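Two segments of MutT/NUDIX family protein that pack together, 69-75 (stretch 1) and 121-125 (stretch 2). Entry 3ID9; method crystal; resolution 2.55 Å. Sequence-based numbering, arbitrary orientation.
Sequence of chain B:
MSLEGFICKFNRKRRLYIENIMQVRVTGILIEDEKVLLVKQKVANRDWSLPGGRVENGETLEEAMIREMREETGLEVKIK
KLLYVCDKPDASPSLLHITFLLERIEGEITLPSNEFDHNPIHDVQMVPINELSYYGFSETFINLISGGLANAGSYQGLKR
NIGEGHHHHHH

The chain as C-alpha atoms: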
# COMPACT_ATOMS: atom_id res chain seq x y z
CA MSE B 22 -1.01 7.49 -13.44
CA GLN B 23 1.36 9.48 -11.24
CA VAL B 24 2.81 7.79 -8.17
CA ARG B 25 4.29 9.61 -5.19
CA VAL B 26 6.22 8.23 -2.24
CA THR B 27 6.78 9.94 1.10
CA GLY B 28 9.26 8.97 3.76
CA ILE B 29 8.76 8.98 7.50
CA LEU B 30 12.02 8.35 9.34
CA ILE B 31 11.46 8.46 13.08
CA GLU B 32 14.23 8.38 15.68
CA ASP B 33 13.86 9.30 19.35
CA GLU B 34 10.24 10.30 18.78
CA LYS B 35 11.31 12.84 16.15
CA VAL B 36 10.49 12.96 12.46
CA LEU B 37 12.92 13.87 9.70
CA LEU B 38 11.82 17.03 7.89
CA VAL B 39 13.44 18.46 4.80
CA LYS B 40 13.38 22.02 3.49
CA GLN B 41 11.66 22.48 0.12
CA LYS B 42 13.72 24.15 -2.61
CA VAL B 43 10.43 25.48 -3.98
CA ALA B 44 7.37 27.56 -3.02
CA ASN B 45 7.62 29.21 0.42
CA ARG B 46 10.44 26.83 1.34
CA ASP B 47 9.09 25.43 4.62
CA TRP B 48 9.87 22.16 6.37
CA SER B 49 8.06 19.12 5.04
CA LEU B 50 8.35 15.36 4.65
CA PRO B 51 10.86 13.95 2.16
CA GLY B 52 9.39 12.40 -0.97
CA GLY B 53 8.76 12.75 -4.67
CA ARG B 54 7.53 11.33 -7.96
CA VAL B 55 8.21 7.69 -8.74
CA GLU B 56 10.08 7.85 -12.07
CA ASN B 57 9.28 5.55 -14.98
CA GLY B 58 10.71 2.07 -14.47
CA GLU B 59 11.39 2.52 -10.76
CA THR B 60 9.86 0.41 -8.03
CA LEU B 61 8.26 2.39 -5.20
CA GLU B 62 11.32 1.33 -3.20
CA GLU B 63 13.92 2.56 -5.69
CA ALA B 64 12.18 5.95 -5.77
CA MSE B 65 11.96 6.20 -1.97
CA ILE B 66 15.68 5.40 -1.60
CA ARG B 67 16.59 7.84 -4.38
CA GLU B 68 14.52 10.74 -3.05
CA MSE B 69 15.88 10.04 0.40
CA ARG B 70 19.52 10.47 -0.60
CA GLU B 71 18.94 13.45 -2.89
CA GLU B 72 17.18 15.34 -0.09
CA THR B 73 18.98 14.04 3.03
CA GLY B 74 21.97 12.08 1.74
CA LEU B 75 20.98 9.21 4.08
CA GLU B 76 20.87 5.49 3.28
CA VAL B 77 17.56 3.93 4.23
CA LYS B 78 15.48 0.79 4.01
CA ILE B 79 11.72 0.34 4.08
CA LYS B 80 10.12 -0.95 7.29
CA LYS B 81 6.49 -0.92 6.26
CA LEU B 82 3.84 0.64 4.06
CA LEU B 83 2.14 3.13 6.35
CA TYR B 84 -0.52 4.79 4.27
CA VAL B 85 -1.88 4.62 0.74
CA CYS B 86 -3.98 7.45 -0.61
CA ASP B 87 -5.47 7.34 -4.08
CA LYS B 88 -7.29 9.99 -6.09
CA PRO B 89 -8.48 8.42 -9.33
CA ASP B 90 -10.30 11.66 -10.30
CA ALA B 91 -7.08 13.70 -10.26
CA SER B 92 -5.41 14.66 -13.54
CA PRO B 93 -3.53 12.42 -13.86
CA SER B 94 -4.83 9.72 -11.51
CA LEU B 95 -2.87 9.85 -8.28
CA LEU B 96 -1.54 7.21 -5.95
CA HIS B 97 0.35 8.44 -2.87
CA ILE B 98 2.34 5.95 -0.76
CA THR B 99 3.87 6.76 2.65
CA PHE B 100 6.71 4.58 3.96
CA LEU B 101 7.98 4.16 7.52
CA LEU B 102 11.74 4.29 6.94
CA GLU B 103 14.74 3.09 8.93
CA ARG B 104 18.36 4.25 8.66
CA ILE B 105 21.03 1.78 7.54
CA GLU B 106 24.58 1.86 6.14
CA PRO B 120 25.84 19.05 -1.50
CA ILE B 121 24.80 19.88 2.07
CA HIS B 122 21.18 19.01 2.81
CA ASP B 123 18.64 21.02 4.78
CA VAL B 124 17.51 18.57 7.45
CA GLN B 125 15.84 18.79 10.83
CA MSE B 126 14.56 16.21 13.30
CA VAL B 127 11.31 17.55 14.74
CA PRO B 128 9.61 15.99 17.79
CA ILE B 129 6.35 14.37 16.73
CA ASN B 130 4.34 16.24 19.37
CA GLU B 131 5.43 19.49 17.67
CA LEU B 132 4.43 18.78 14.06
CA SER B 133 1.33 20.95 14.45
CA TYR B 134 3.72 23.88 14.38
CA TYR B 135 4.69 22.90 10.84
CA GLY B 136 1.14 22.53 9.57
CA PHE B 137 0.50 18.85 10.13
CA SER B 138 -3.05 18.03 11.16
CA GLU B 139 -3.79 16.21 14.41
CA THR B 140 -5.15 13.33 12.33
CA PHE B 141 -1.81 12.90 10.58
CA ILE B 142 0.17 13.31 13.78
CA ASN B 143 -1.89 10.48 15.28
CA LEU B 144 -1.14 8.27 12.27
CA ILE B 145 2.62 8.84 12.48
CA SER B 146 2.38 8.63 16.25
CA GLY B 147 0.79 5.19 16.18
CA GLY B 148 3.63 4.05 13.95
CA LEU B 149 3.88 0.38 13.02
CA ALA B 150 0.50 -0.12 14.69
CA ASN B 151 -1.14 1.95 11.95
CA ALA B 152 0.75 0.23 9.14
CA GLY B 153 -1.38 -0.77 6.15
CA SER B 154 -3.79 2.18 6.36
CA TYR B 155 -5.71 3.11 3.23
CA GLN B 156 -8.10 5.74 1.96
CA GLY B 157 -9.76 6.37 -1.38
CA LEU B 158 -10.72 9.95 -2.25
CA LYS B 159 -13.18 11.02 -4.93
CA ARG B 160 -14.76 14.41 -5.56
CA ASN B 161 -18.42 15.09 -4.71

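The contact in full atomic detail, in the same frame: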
# COMPACT_ATOMS: atom_id res chain seq x y z
N MSE B 69 15.28 9.93 -0.91
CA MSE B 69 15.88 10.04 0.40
C MSE B 69 17.34 10.51 0.35
O MSE B 69 17.74 11.35 1.17
CB MSE B 69 15.77 8.72 1.14
CG MSE B 69 15.45 8.88 2.61
SE MSE B 69 13.97 10.10 3.03
CE MSE B 69 14.52 10.47 4.84
N ARG B 70 18.14 10.00 -0.58
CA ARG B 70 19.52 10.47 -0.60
C ARG B 70 19.77 11.74 -1.39
O ARG B 70 20.84 12.33 -1.29
CB ARG B 70 20.49 9.35 -1.00
CG ARG B 70 20.21 8.55 -2.25
CD ARG B 70 20.97 7.22 -2.12
NE ARG B 70 20.82 6.35 -3.29
CZ ARG B 70 21.16 5.06 -3.31
NH1 ARG B 70 21.68 4.48 -2.24
NH2 ARG B 70 20.98 4.36 -4.42
N GLU B 71 18.78 12.20 -2.15
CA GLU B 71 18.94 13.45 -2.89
C GLU B 71 18.53 14.59 -1.96
O GLU B 71 19.02 15.71 -2.10
CB GLU B 71 18.05 13.48 -4.13
CG GLU B 71 18.21 12.30 -5.08
CD GLU B 71 17.45 12.48 -6.39
OE1 GLU B 71 16.31 13.00 -6.36
OE2 GLU B 71 17.98 12.09 -7.46
N GLU B 72 17.65 14.31 -1.01
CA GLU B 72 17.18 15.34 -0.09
C GLU B 72 17.79 15.30 1.30
O GLU B 72 17.72 16.30 2.02
CB GLU B 72 15.65 15.29 0.01
CG GLU B 72 14.93 15.48 -1.33
CD GLU B 72 13.41 15.40 -1.23
OE1 GLU B 72 12.88 14.37 -0.76
OE2 GLU B 72 12.73 16.37 -1.64
N THR B 73 18.38 14.17 1.69
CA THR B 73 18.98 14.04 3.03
C THR B 73 20.33 13.32 3.00
O THR B 73 21.01 13.23 4.02
CB THR B 73 18.08 13.23 3.98
OG1 THR B 73 18.30 11.83 3.76
CG2 THR B 73 16.61 13.54 3.75
N GLY B 74 20.71 12.80 1.84
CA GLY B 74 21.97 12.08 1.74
C GLY B 74 22.07 10.83 2.59
O GLY B 74 23.14 10.23 2.67
N LEU B 75 20.97 10.41 3.22
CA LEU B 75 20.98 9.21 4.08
C LEU B 75 20.68 7.92 3.32
O LEU B 75 20.03 7.93 2.27
CB LEU B 75 19.93 9.34 5.18
CG LEU B 75 20.02 10.45 6.23
CD1 LEU B 75 18.82 10.33 7.17
CD2 LEU B 75 21.33 10.32 7.00
N ILE B 121 25.27 19.94 0.69
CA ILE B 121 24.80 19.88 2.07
C ILE B 121 23.27 19.98 2.08
O ILE B 121 22.69 20.88 1.47
CB ILE B 121 25.42 21.01 2.91
CG1 ILE B 121 26.95 20.92 2.83
CG2 ILE B 121 24.96 20.90 4.36
CD1 ILE B 121 27.67 22.10 3.44
N HIS B 122 22.63 19.05 2.76
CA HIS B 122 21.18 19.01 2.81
C HIS B 122 20.57 19.77 3.98
O HIS B 122 21.16 19.87 5.05
CB HIS B 122 20.73 17.56 2.88
CG HIS B 122 21.32 16.71 1.80
ND1 HIS B 122 20.95 16.82 0.48
CD2 HIS B 122 22.28 15.76 1.85
CE1 HIS B 122 21.65 15.96 -0.24
NE2 HIS B 122 22.46 15.31 0.56
N ASP B 123 19.38 20.31 3.75
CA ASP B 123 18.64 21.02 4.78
C ASP B 123 17.79 19.97 5.48
O ASP B 123 16.79 19.51 4.95
CB ASP B 123 17.75 22.10 4.16
CG ASP B 123 18.56 23.21 3.50
OD1 ASP B 123 19.70 23.46 3.94
OD2 ASP B 123 18.05 23.84 2.56
N VAL B 124 18.20 19.60 6.69
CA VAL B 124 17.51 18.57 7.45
C VAL B 124 17.30 18.95 8.91
O VAL B 124 18.14 19.59 9.54
CB VAL B 124 18.32 17.26 7.40
CG1 VAL B 124 17.66 16.18 8.25
CG2 VAL B 124 18.45 16.81 5.96
N GLN B 125 16.17 18.51 9.45
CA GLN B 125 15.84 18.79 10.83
C GLN B 125 15.00 17.65 11.41
O GLN B 125 14.11 17.12 10.75
CB GLN B 125 15.08 20.11 10.91
CG GLN B 125 14.76 20.53 12.32
CD GLN B 125 13.84 21.74 12.38
OE1 GLN B 125 13.48 22.17 13.47
NE2 GLN B 125 13.47 22.29 11.23
O HOH W 1 23.70 13.25 -1.33
O HOH W 2 16.85 18.75 2.18

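The first stretch is the last turn of a helix and the loop that follows it; the second is a loop that enters a strand at Val-124. The helix holds through Glu-72, and Thr-73 is the first residue to leave helical phi/psi. Thr-73 N still donates to Met-69 O (2.9 Å), and Gly-74 N reaches Arg-70 O in a weak bond (3.2 Å). Gly-74 then turns with phi 63° and psi 8°, a conformation that glycine adopts readily. The stretches come nearest where the CA atoms of Thr-73 and His-122 lie 5.4 Å apart.

No direct hydrogen bond joins the two segments; water does the polar work. Carbonyls at the end of a helix lack the full set of amide partners, and two of them here accept from water. Water 2 donates to Glu-72 O (2.6 Å) and to Asp-123 O (2.9 Å), linking backbone to backbone. Water 1 donates to Arg-70 O (3.0 Å) and is hydrogen-bonded to His-122 NE2 (3.1 Å).

His-122 contributes the largest buried area. Its flat ring lies against the helix terminus, with Thr-73 C and Gly-74 N over one face; Thr-73 C is 3.3 Å from His-122 CD2. Gly-74 N is also 3.3 Å from His-122 NE2, but the angle is poor for a hydrogen bond. A CB on Gly-74 would point toward the second stretch and fall 2.8 Å from His-122 NE2, a clash, so the absence of a side chain suits this close packing.

Val-124 adds a small apolar contact, its CG2 lying 4.1 Å from Thr-73 CB. Thr-73 turns its hydroxyl to its own segment: OG1 donates to Met-69 O (2.7 Å) and accepts from Leu-75 N (3.1 Å), tying the last helical turn to the loop beyond.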